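PDB 6C62: biuret hydrolase from Pseudomonas sp., which hydrolyses 1-carboxybiuret to urea-1,3-dicarboxylate and ammonia, an amidase-family step in the bacterial breakdown of atrazine. Local coordinates for residues 30-33 against 34-37; 54-57 against 58-61; 314-317 against 318-321; 355-358 against 359-363. All blocks are in the same frame, centred on the assembly; numbering follows the deposited sequence.

How the contacts relate
All four contacts lie where a helix ends, met in series along one amidase-family chain. Contact 1 ends helix 17-35 just before strand 38-41, an outermost strand of the large mixed sheet; contact 2 ends helix 43-58, which follows that strand, and their centres lie about 34 Å apart. Contact 3 spans the short helix 314-319, and contact 4 ends helix 340-360 ahead of strand 366-370 of the same sheet; contacts 3 and 4 lie about 42 Å apart, centre to centre. Contacts 1 and 4 fall on opposite sides of the chain's centre, their centres about 44 Å apart. None touches another. Contacts 3 and 4 also meet other chains of the assembly, whereas contacts 1 and 2 do not.

Contact 1 of 4, residues 30-33 against 34-37; sequences ATDG and LINA
Asp32 reaches forward from the last turn of helix 17-35 and takes the backbone N-H of Ala37, five residues on, with its carboxylate: OD1 lies 2.8 Å from Ala37 N. The bond is fairly straight (157°), and the N-H comes to the syn side of OD1, a little out of the carboxylate plane. An unusual first torsion, chi1 -144°, away from the staggered values, swings the carboxylate along the chain past the helix end. OD1 also rests against methyl CB of Ala37 at 3.5 Å and against CB of Ile35 at 3.7 Å, a polar oxygen bordered by aliphatic carbon. Ile35 sends CG1 beside its own backbone N, chi1 -60°, which lays that branch 3.5 Å from Thr31 O; its CG2 branch lies toward Asp32 OD1. Thr31 O also accepts Ile35 N at 3.2 Å, nearly straight. One residue later Asn36 N bonds to Asp32 O at 2.9 Å, and there the helix stops, Asn36 having positive phi. The Asn36 amide leaves the turn altogether: ND2 is held by the carbonyls of Tyr134 and Pro136. Outside the turn, Gln162 NE2 donates to Asp32 OD1, and Phe38 N donates to OD2. Both carboxylate oxygens of this buried aspartate are thereby supplied with N-H donors, and one side chain ties the helix end to the start of strand 38-41. With such neighbours the carboxylate is probably ionised, its negative charge stabilised by the N-H groups that point at it.

Contact 2 of 4, residues 54-57 against 58-61; sequences DVRR and ARGE
Glu61 folds back over the end of helix 43-58 and can be followed atom by atom. Its CB sits 3.5 Å from Arg56 O, the carbonyl that also accepts Glu61 N, and CG stays alongside the same oxygen. With CG beside the backbone N (chi1 -62°) and the chain extended beyond it, CD is carried over Arg56 CB, 4.0 Å away. There the carboxylate divides its oxygens between two arginines. OE1 meets Arg56 NE at 3.3 Å in a nearly straight salt-bridged hydrogen bond, lying in the guanidinium plane at its edge; the carboxylate is turned 63° from that plane. OE2 is gripped side-on by Arg59, with NH1 at 2.7 Å and NE at 3.1 Å, both coming from the same face of the carboxylate. Arg59 NH2 in turn lies against methyl CG1 of Val55. Behind this network the backbone closes a Schellman motif: Glu61 N bonds to Arg56 O, and Gly60, at positive phi, gives its N-H to Arg57 O. On this exposed surface, beyond any annotated site, one glutamate probably offsets the like charges of two arginines and adds a side-chain tie to the backbone cap.

Contact 3 of 4, residues 314-317 against 318-321; sequences LDDL and RIRP
Leu314 opens helix 314-319 by lying beneath the guanidinium of Arg318, one turn on. Its CG is anti to the backbone N (chi1 180°), which sets CD2 against one face of the group, offset toward the rim, with Arg318 NH2 3.7 Å away. The arginine runs out extended from CG to NE above the leucine, and Leu314 O accepts Arg318 N at 3.0 Å. Asp315 comes next. Its OD1 stays 4.3 Å from Arg318 NH1, beyond a salt bridge, but a water joins the two, donating to the carboxylate and accepting from NH1 at the guanidinium edge. Asp316 uses the same device toward Arg320. The two side chains run side by side in one direction, their carboxylate and guanidinium planes almost perpendicular (87°), with Asp316 OD1 3.7 Å from Arg320 CD. A second water, 2.6 Å from Asp316 OD1, bridges it to Arg320 NH1. Asp316 O accepts Arg320 N at 2.8 Å, closing the last turn; Arg320 is the first residue to leave helical geometry. Leu317, buried against Val329 and Val336 of helix 329-336, directs its carbonyl to the proline ring, with O 3.5 Å from Pro321 CD. A water bonded to that oxygen also donates to Arg318 O. Elsewhere Arg320 NE forms a salt bridge with Asp323, while Arg318 reaches the backbone of one chain of another protein and an acidic side chain of a further such chain. Two aspartate–arginine pairs are thus linked through single waters, and Arg318 makes polar bonds across the interface while one face of its guanidinium lies on Leu314.

Contact 4 of 4, residues 355-358 against 359-363; sequences DKVN and ALFRD
Val357 and Phe361 stand side by side at the end of helix 340-360, one turn apart and pointing the same way. Val357 CG1, anti to its own nitrogen (chi1 173°), rests 4.1 Å from ring atom CD2 of Phe361, and CE2 is equally near. Ring atom CD2 also comes within 3.4 Å of Val357 O, an oblique approach to the ring. Val357 O accepts Phe361 N at 3.1 Å, so the backbone bond and the apolar contact hold the same pair. Both side chains are buried: the ring packs on Leu367 of strand 366-370 and on Ala433, and Val357 on Cys409. Arg362 is oriented quite differently. A bend at chi3 (-89°) folds its chain back along the helix, laying one guanidinium face over Ala359 CA and bringing NH2 3.7 Å from Asn358 O. From there NH1 holds a water at 2.7 Å that donates to Asp355 O, a carbonyl already bonded to Ala359 N. Asn358 ND2 donates to the backbone of a chain of another protein, and Lys356 makes a salt bridge with Asp293. From Leu360 to Asp363 the chain makes a type I beta turn, leading toward the sheet. The helix end is therefore divided by chemistry: an apolar flank packs on the following strand and nearby loops, and a polar flank has an arginine and one water covering late carbonyls of the helix.

Contact 1 of 4, residues 30-33 against 34-37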
loop_
_atom_site.group_PDB
_atom_site.type_symbol
_atom_site.label_atom_id
_atom_site.label_comp_id
_atom_site.label_asym_id
_atom_site.label_seq_id
_atom_site.Cartn_x
_atom_site.Cartn_y
_atom_site.Cartn_z
ATOM N N ALA A 30 32.588 -6.318 -32.624
ATOM C CA ALA A 30 33.375 -5.188 -33.129
ATOM C C ALA A 30 33.205 -3.859 -32.417
ATOM O O ALA A 30 34.131 -3.042 -32.458
ATOM C CB ALA A 30 33.131 -4.989 -34.598
ATOM N N THR A 31 32.063 -3.611 -31.767
ATOM C CA THR A 31 31.744 -2.291 -31.208
ATOM C C THR A 31 31.689 -2.241 -29.688
ATOM O O THR A 31 31.837 -1.175 -29.107
ATOM C CB THR A 31 30.359 -1.787 -31.706
ATOM O OG1 THR A 31 29.320 -2.731 -31.309
ATOM C CG2 THR A 31 30.375 -1.615 -33.232
ATOM N N ASP A 32 31.496 -3.378 -29.032
ATOM C CA ASP A 32 31.187 -3.303 -27.619
ATOM C C ASP A 32 32.401 -3.148 -26.709
ATOM O O ASP A 32 32.220 -2.759 -25.556
ATOM C CB ASP A 32 30.281 -4.424 -27.131
ATOM C CG ASP A 32 29.289 -3.932 -26.045
ATOM O OD1 ASP A 32 28.635 -2.854 -26.213
ATOM O OD2 ASP A 32 29.235 -4.567 -25.002
ATOM N N GLY A 33 33.629 -3.404 -27.206
ATOM C CA GLY A 33 34.790 -3.027 -26.429
ATOM C C GLY A 33 34.706 -1.538 -26.030
ATOM O O GLY A 33 34.991 -1.212 -24.876
ATOM N N LEU A 34 34.293 -0.658 -26.965
ATOM C CA LEU A 34 34.149 0.754 -26.674
ATOM C C LEU A 34 32.770 1.160 -26.016
ATOM O O LEU A 34 32.725 1.895 -25.042
ATOM C CB LEU A 34 34.318 1.539 -27.942
ATOM C CG LEU A 34 34.310 3.062 -27.796
ATOM C CD1 LEU A 34 35.377 3.576 -26.852
ATOM C CD2 LEU A 34 34.491 3.636 -29.191
ATOM N N ILE A 35 31.662 0.680 -26.558
ATOM C CA ILE A 35 30.322 1.127 -26.099
ATOM C C ILE A 35 30.045 0.560 -24.702
ATOM O O ILE A 35 29.473 1.248 -23.855
ATOM C CB ILE A 35 29.242 0.704 -27.087
ATOM C CG1 ILE A 35 29.496 1.321 -28.501
ATOM C CG2 ILE A 35 27.845 1.074 -26.581
ATOM C CD1 ILE A 35 29.737 2.794 -28.484
ATOM N N ASN A 36 30.456 -0.684 -24.461
ATOM C CA ASN A 36 30.272 -1.375 -23.190
ATOM C C ASN A 36 28.773 -1.434 -22.774
ATOM O O ASN A 36 28.422 -1.131 -21.663
ATOM C CB ASN A 36 31.129 -0.731 -22.088
ATOM C CG ASN A 36 31.201 -1.575 -20.834
ATOM O OD1 ASN A 36 31.444 -2.753 -20.920
ATOM N ND2 ASN A 36 31.061 -0.951 -19.648
ATOM N N ALA A 37 27.922 -1.798 -23.718
ATOM C CA ALA A 37 26.492 -2.005 -23.460
ATOM C C ALA A 37 26.215 -3.393 -22.922
ATOM O O ALA A 37 25.289 -3.523 -22.125
ATOM C CB ALA A 37 25.682 -1.772 -24.708
HETATM O O HOH W 1 35.143 -1.568 -29.598
#

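Contact 2 of 4, residues 54-57 against 58-61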
loop_
_atom_site.group_PDB
_atom_site.type_symbol
_atom_site.label_atom_id
_atom_site.label_comp_id
_atom_site.label_asym_id
_atom_site.label_seq_id
_atom_site.Cartn_x
_atom_site.Cartn_y
_atom_site.Cartn_z
ATOM N N ASP A 54 14.549 -21.021 -38.217
ATOM C CA ASP A 54 14.821 -21.528 -39.581
ATOM C C ASP A 54 14.185 -22.928 -39.793
ATOM O O ASP A 54 13.566 -23.170 -40.823
ATOM C CB ASP A 54 16.315 -21.543 -39.946
ATOM C CG ASP A 54 16.954 -20.115 -39.969
ATOM O OD1 ASP A 54 16.223 -19.126 -40.405
ATOM O OD2 ASP A 54 18.182 -19.983 -39.504
ATOM N N VAL A 55 14.228 -23.795 -38.796
ATOM C CA VAL A 55 13.520 -25.078 -38.899
ATOM C C VAL A 55 12.002 -24.909 -39.113
ATOM O O VAL A 55 11.430 -25.596 -40.011
ATOM C CB VAL A 55 13.845 -25.998 -37.713
ATOM C CG1 VAL A 55 12.831 -27.153 -37.508
ATOM C CG2 VAL A 55 15.280 -26.478 -37.860
ATOM N N ARG A 56 11.370 -24.001 -38.360
ATOM C CA ARG A 56 9.961 -23.774 -38.512
ATOM C C ARG A 56 9.588 -23.231 -39.874
ATOM O O ARG A 56 8.568 -23.621 -40.492
ATOM C CB ARG A 56 9.403 -22.845 -37.401
ATOM C CG ARG A 56 9.415 -23.530 -36.037
ATOM C CD ARG A 56 9.274 -22.580 -34.855
ATOM N NE ARG A 56 7.906 -22.134 -34.724
ATOM C CZ ARG A 56 7.515 -21.182 -33.872
ATOM N NH1 ARG A 56 8.397 -20.585 -33.075
ATOM N NH2 ARG A 56 6.236 -20.830 -33.817
ATOM N N ARG A 57 10.370 -22.264 -40.324
ATOM C CA ARG A 57 10.166 -21.692 -41.658
ATOM C C ARG A 57 10.284 -22.748 -42.756
ATOM O O ARG A 57 9.432 -22.793 -43.625
ATOM C CB ARG A 57 11.151 -20.563 -41.950
ATOM C CG ARG A 57 10.687 -19.738 -43.119
ATOM C CD ARG A 57 11.744 -18.831 -43.687
ATOM N NE ARG A 57 11.067 -18.149 -44.781
ATOM C CZ ARG A 57 10.902 -18.613 -46.022
ATOM N NH1 ARG A 57 11.493 -19.741 -46.425
ATOM N NH2 ARG A 57 10.158 -17.912 -46.874
ATOM N N ALA A 58 11.295 -23.587 -42.680
ATOM C CA ALA A 58 11.534 -24.618 -43.677
ATOM C C ALA A 58 10.453 -25.651 -43.681
ATOM O O ALA A 58 10.266 -26.264 -44.704
ATOM C CB ALA A 58 12.882 -25.297 -43.426
ATOM N N ARG A 59 9.753 -25.855 -42.530
ATOM C CA ARG A 59 8.588 -26.755 -42.483
ATOM C C ARG A 59 7.322 -26.156 -43.099
ATOM O O ARG A 59 6.368 -26.858 -43.283
ATOM C CB ARG A 59 8.241 -27.202 -41.066
ATOM C CG ARG A 59 9.246 -28.071 -40.402
ATOM C CD ARG A 59 8.560 -28.944 -39.359
ATOM N NE ARG A 59 8.081 -28.083 -38.305
ATOM C CZ ARG A 59 8.689 -27.970 -37.124
ATOM N NH1 ARG A 59 8.171 -27.170 -36.205
ATOM N NH2 ARG A 59 9.770 -28.693 -36.817
ATOM N N GLY A 60 7.348 -24.894 -43.472
ATOM C CA GLY A 60 6.222 -24.231 -44.070
ATOM C C GLY A 60 5.330 -23.567 -43.066
ATOM O O GLY A 60 4.225 -23.152 -43.465
ATOM N N GLU A 61 5.742 -23.420 -41.800
ATOM C CA GLU A 61 4.857 -22.813 -40.812
ATOM C C GLU A 61 4.711 -21.331 -40.987
ATOM O O GLU A 61 5.603 -20.672 -41.534
ATOM C CB GLU A 61 5.348 -23.024 -39.389
ATOM C CG GLU A 61 5.408 -24.465 -39.014
ATOM C CD GLU A 61 5.868 -24.702 -37.607
ATOM O OE1 GLU A 61 5.936 -23.745 -36.759
ATOM O OE2 GLU A 61 6.120 -25.897 -37.394
#

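Contact 3 of 4, residues 314-317 against 318-321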
loop_
_atom_site.group_PDB
_atom_site.type_symbol
_atom_site.label_atom_id
_atom_site.label_comp_id
_atom_site.label_asym_id
_atom_site.label_seq_id
_atom_site.Cartn_x
_atom_site.Cartn_y
_atom_site.Cartn_z
ATOM N N LEU A 314 18.712 -3.323 2.980
ATOM C CA LEU A 314 19.192 -3.017 4.318
ATOM C C LEU A 314 20.163 -4.080 4.880
ATOM O O LEU A 314 21.168 -3.731 5.519
ATOM C CB LEU A 314 18.024 -2.791 5.258
ATOM C CG LEU A 314 18.374 -2.460 6.706
ATOM C CD1 LEU A 314 19.272 -1.233 6.820
ATOM C CD2 LEU A 314 17.058 -2.231 7.471
ATOM N N ASP A 315 19.865 -5.354 4.631
ATOM C CA ASP A 315 20.674 -6.438 5.182
ATOM C C ASP A 315 22.088 -6.361 4.648
ATOM O O ASP A 315 23.031 -6.513 5.429
ATOM C CB ASP A 315 20.155 -7.834 4.807
ATOM C CG ASP A 315 18.804 -8.199 5.455
ATOM O OD1 ASP A 315 18.605 -7.878 6.671
ATOM O OD2 ASP A 315 17.940 -8.842 4.739
ATOM N N ASP A 316 22.234 -6.115 3.341
ATOM C CA ASP A 316 23.531 -5.898 2.742
ATOM C C ASP A 316 24.182 -4.572 3.123
ATOM O O ASP A 316 25.409 -4.505 3.273
ATOM C CB ASP A 316 23.443 -6.027 1.225
ATOM C CG ASP A 316 23.273 -7.497 0.792
ATOM O OD1 ASP A 316 23.849 -8.375 1.474
ATOM O OD2 ASP A 316 22.580 -7.791 -0.241
ATOM N N LEU A 317 23.420 -3.511 3.353
ATOM C CA LEU A 317 24.034 -2.272 3.824
ATOM C C LEU A 317 24.614 -2.434 5.217
ATOM O O LEU A 317 25.528 -1.718 5.579
ATOM C CB LEU A 317 23.049 -1.081 3.791
ATOM C CG LEU A 317 22.593 -0.596 2.413
ATOM C CD1 LEU A 317 21.356 0.299 2.512
ATOM C CD2 LEU A 317 23.725 0.134 1.741
ATOM N N ARG A 318 24.051 -3.337 6.017
ATOM C CA ARG A 318 24.564 -3.554 7.346
ATOM C C ARG A 318 25.911 -4.356 7.330
ATOM O O ARG A 318 26.811 -4.067 8.045
ATOM C CB ARG A 318 23.554 -4.314 8.187
ATOM C CG ARG A 318 22.400 -3.469 8.613
ATOM C CD ARG A 318 21.330 -4.332 9.245
ATOM N NE ARG A 318 20.389 -3.486 9.965
ATOM C CZ ARG A 318 19.134 -3.823 10.255
ATOM N NH1 ARG A 318 18.641 -4.979 9.868
ATOM N NH2 ARG A 318 18.365 -2.964 10.900
ATOM N N ILE A 319 26.010 -5.345 6.483
ATOM C CA ILE A 319 27.116 -6.279 6.550
ATOM C C ILE A 319 28.208 -6.031 5.490
ATOM O O ILE A 319 29.367 -6.319 5.753
ATOM C CB ILE A 319 26.617 -7.747 6.418
ATOM C CG1 ILE A 319 26.026 -7.986 5.035
ATOM C CG2 ILE A 319 25.616 -8.150 7.499
ATOM C CD1 ILE A 319 25.837 -9.413 4.624
ATOM N N ARG A 320 27.859 -5.447 4.333
ATOM C CA ARG A 320 28.825 -5.188 3.264
ATOM C C ARG A 320 28.637 -3.910 2.485
ATOM O O ARG A 320 28.617 -3.864 1.230
ATOM C CB ARG A 320 28.874 -6.395 2.302
ATOM C CG ARG A 320 27.550 -6.667 1.610
ATOM C CD ARG A 320 27.475 -8.062 1.002
ATOM N NE ARG A 320 28.473 -8.278 -0.028
ATOM C CZ ARG A 320 28.486 -9.319 -0.845
ATOM N NH1 ARG A 320 27.566 -10.269 -0.745
ATOM N NH2 ARG A 320 29.461 -9.415 -1.745
ATOM N N PRO A 321 28.600 -2.794 3.204
ATOM C CA PRO A 321 28.357 -1.509 2.527
ATOM C C PRO A 321 29.454 -1.142 1.494
ATOM O O PRO A 321 29.222 -0.432 0.519
ATOM C CB PRO A 321 28.334 -0.513 3.686
ATOM C CG PRO A 321 29.101 -1.189 4.809
ATOM C CD PRO A 321 28.768 -2.647 4.679
HETATM O O HOH W 2 19.877 -7.302 8.774
HETATM O O HOH W 3 25.190 -10.436 0.567
HETATM O O HOH W 4 27.109 -1.116 7.773
#

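Contact 4 of 4, residues 355-358 against 359-363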
loop_
_atom_site.group_PDB
_atom_site.type_symbol
_atom_site.label_atom_id
_atom_site.label_comp_id
_atom_site.label_asym_id
_atom_site.label_seq_id
_atom_site.Cartn_x
_atom_site.Cartn_y
_atom_site.Cartn_z
ATOM N N ASP A 355 -5.861 11.161 -8.356
ATOM C CA ASP A 355 -7.152 11.800 -8.658
ATOM C C ASP A 355 -6.966 13.020 -9.596
ATOM O O ASP A 355 -7.725 13.155 -10.557
ATOM C CB ASP A 355 -7.923 12.199 -7.392
ATOM C CG ASP A 355 -8.462 11.000 -6.591
ATOM O OD1 ASP A 355 -8.608 9.869 -7.155
ATOM O OD2 ASP A 355 -8.775 11.183 -5.354
ATOM N N LYS A 356 -5.970 13.866 -9.324
ATOM C CA LYS A 356 -5.771 15.093 -10.119
ATOM C C LYS A 356 -5.262 14.801 -11.524
ATOM O O LYS A 356 -5.644 15.438 -12.495
ATOM C CB LYS A 356 -4.805 16.047 -9.425
ATOM C CG LYS A 356 -5.338 16.652 -8.114
ATOM C CD LYS A 356 -4.324 17.613 -7.558
ATOM C CE LYS A 356 -4.887 18.357 -6.383
ATOM N NZ LYS A 356 -3.980 19.512 -6.130
ATOM N N VAL A 357 -4.354 13.829 -11.652
ATOM C CA VAL A 357 -3.874 13.429 -12.952
ATOM C C VAL A 357 -4.980 12.774 -13.806
ATOM O O VAL A 357 -5.120 13.103 -15.006
ATOM C CB VAL A 357 -2.578 12.564 -12.857
ATOM C CG1 VAL A 357 -2.186 12.014 -14.212
ATOM C CG2 VAL A 357 -1.443 13.419 -12.302
ATOM N N ASN A 358 -5.724 11.831 -13.251
ATOM C CA ASN A 358 -6.869 11.242 -13.982
ATOM C C ASN A 358 -7.907 12.313 -14.396
ATOM O O ASN A 358 -8.483 12.227 -15.481
ATOM C CB ASN A 358 -7.523 10.099 -13.179
ATOM C CG ASN A 358 -6.645 8.836 -13.164
ATOM O OD1 ASN A 358 -6.021 8.492 -14.162
ATOM N ND2 ASN A 358 -6.645 8.118 -12.053
ATOM N N ALA A 359 -8.108 13.313 -13.559
ATOM C CA ALA A 359 -9.013 14.414 -13.880
ATOM C C ALA A 359 -8.484 15.284 -15.018
ATOM O O ALA A 359 -9.248 15.658 -15.917
ATOM C CB ALA A 359 -9.355 15.266 -12.646
ATOM N N LEU A 360 -7.186 15.570 -15.015
ATOM C CA LEU A 360 -6.519 16.304 -16.086
ATOM C C LEU A 360 -6.747 15.608 -17.425
ATOM O O LEU A 360 -7.055 16.276 -18.418
ATOM C CB LEU A 360 -4.997 16.352 -15.883
ATOM C CG LEU A 360 -4.249 17.103 -17.010
ATOM C CD1 LEU A 360 -4.671 18.533 -17.048
ATOM C CD2 LEU A 360 -2.770 17.071 -16.736
ATOM N N PHE A 361 -6.603 14.276 -17.456
ATOM C CA PHE A 361 -6.829 13.531 -18.688
ATOM C C PHE A 361 -8.279 13.324 -19.138
ATOM O O PHE A 361 -8.512 12.743 -20.179
ATOM C CB PHE A 361 -6.088 12.204 -18.674
ATOM C CG PHE A 361 -4.649 12.341 -18.987
ATOM C CD1 PHE A 361 -4.237 12.593 -20.290
ATOM C CD2 PHE A 361 -3.692 12.215 -18.001
ATOM C CE1 PHE A 361 -2.878 12.709 -20.610
ATOM C CE2 PHE A 361 -2.341 12.345 -18.334
ATOM C CZ PHE A 361 -1.935 12.610 -19.640
ATOM N N ARG A 362 -9.251 13.793 -18.366
ATOM C CA ARG A 362 -10.606 13.931 -18.880
ATOM C C ARG A 362 -10.716 15.049 -19.922
ATOM O O ARG A 362 -11.666 15.083 -20.656
ATOM C CB ARG A 362 -11.615 14.082 -17.705
ATOM C CG ARG A 362 -11.714 12.758 -16.951
ATOM C CD ARG A 362 -12.962 12.615 -16.112
ATOM N NE ARG A 362 -12.779 13.142 -14.753
ATOM C CZ ARG A 362 -12.200 12.479 -13.722
ATOM N NH1 ARG A 362 -12.095 13.084 -12.539
ATOM N NH2 ARG A 362 -11.680 11.241 -13.865
ATOM N N ASP A 363 -9.773 15.970 -19.979
ATOM C CA ASP A 363 -9.794 17.095 -20.900
ATOM C C ASP A 363 -8.749 16.952 -22.027
ATOM O O ASP A 363 -8.748 17.759 -22.933
ATOM C CB ASP A 363 -9.538 18.391 -20.138
ATOM C CG ASP A 363 -10.557 18.614 -18.941
ATOM O OD1 ASP A 363 -11.715 18.159 -18.992
ATOM O OD2 ASP A 363 -10.193 19.212 -17.919
HETATM O O HOH W 5 -10.184 12.153 -10.835
#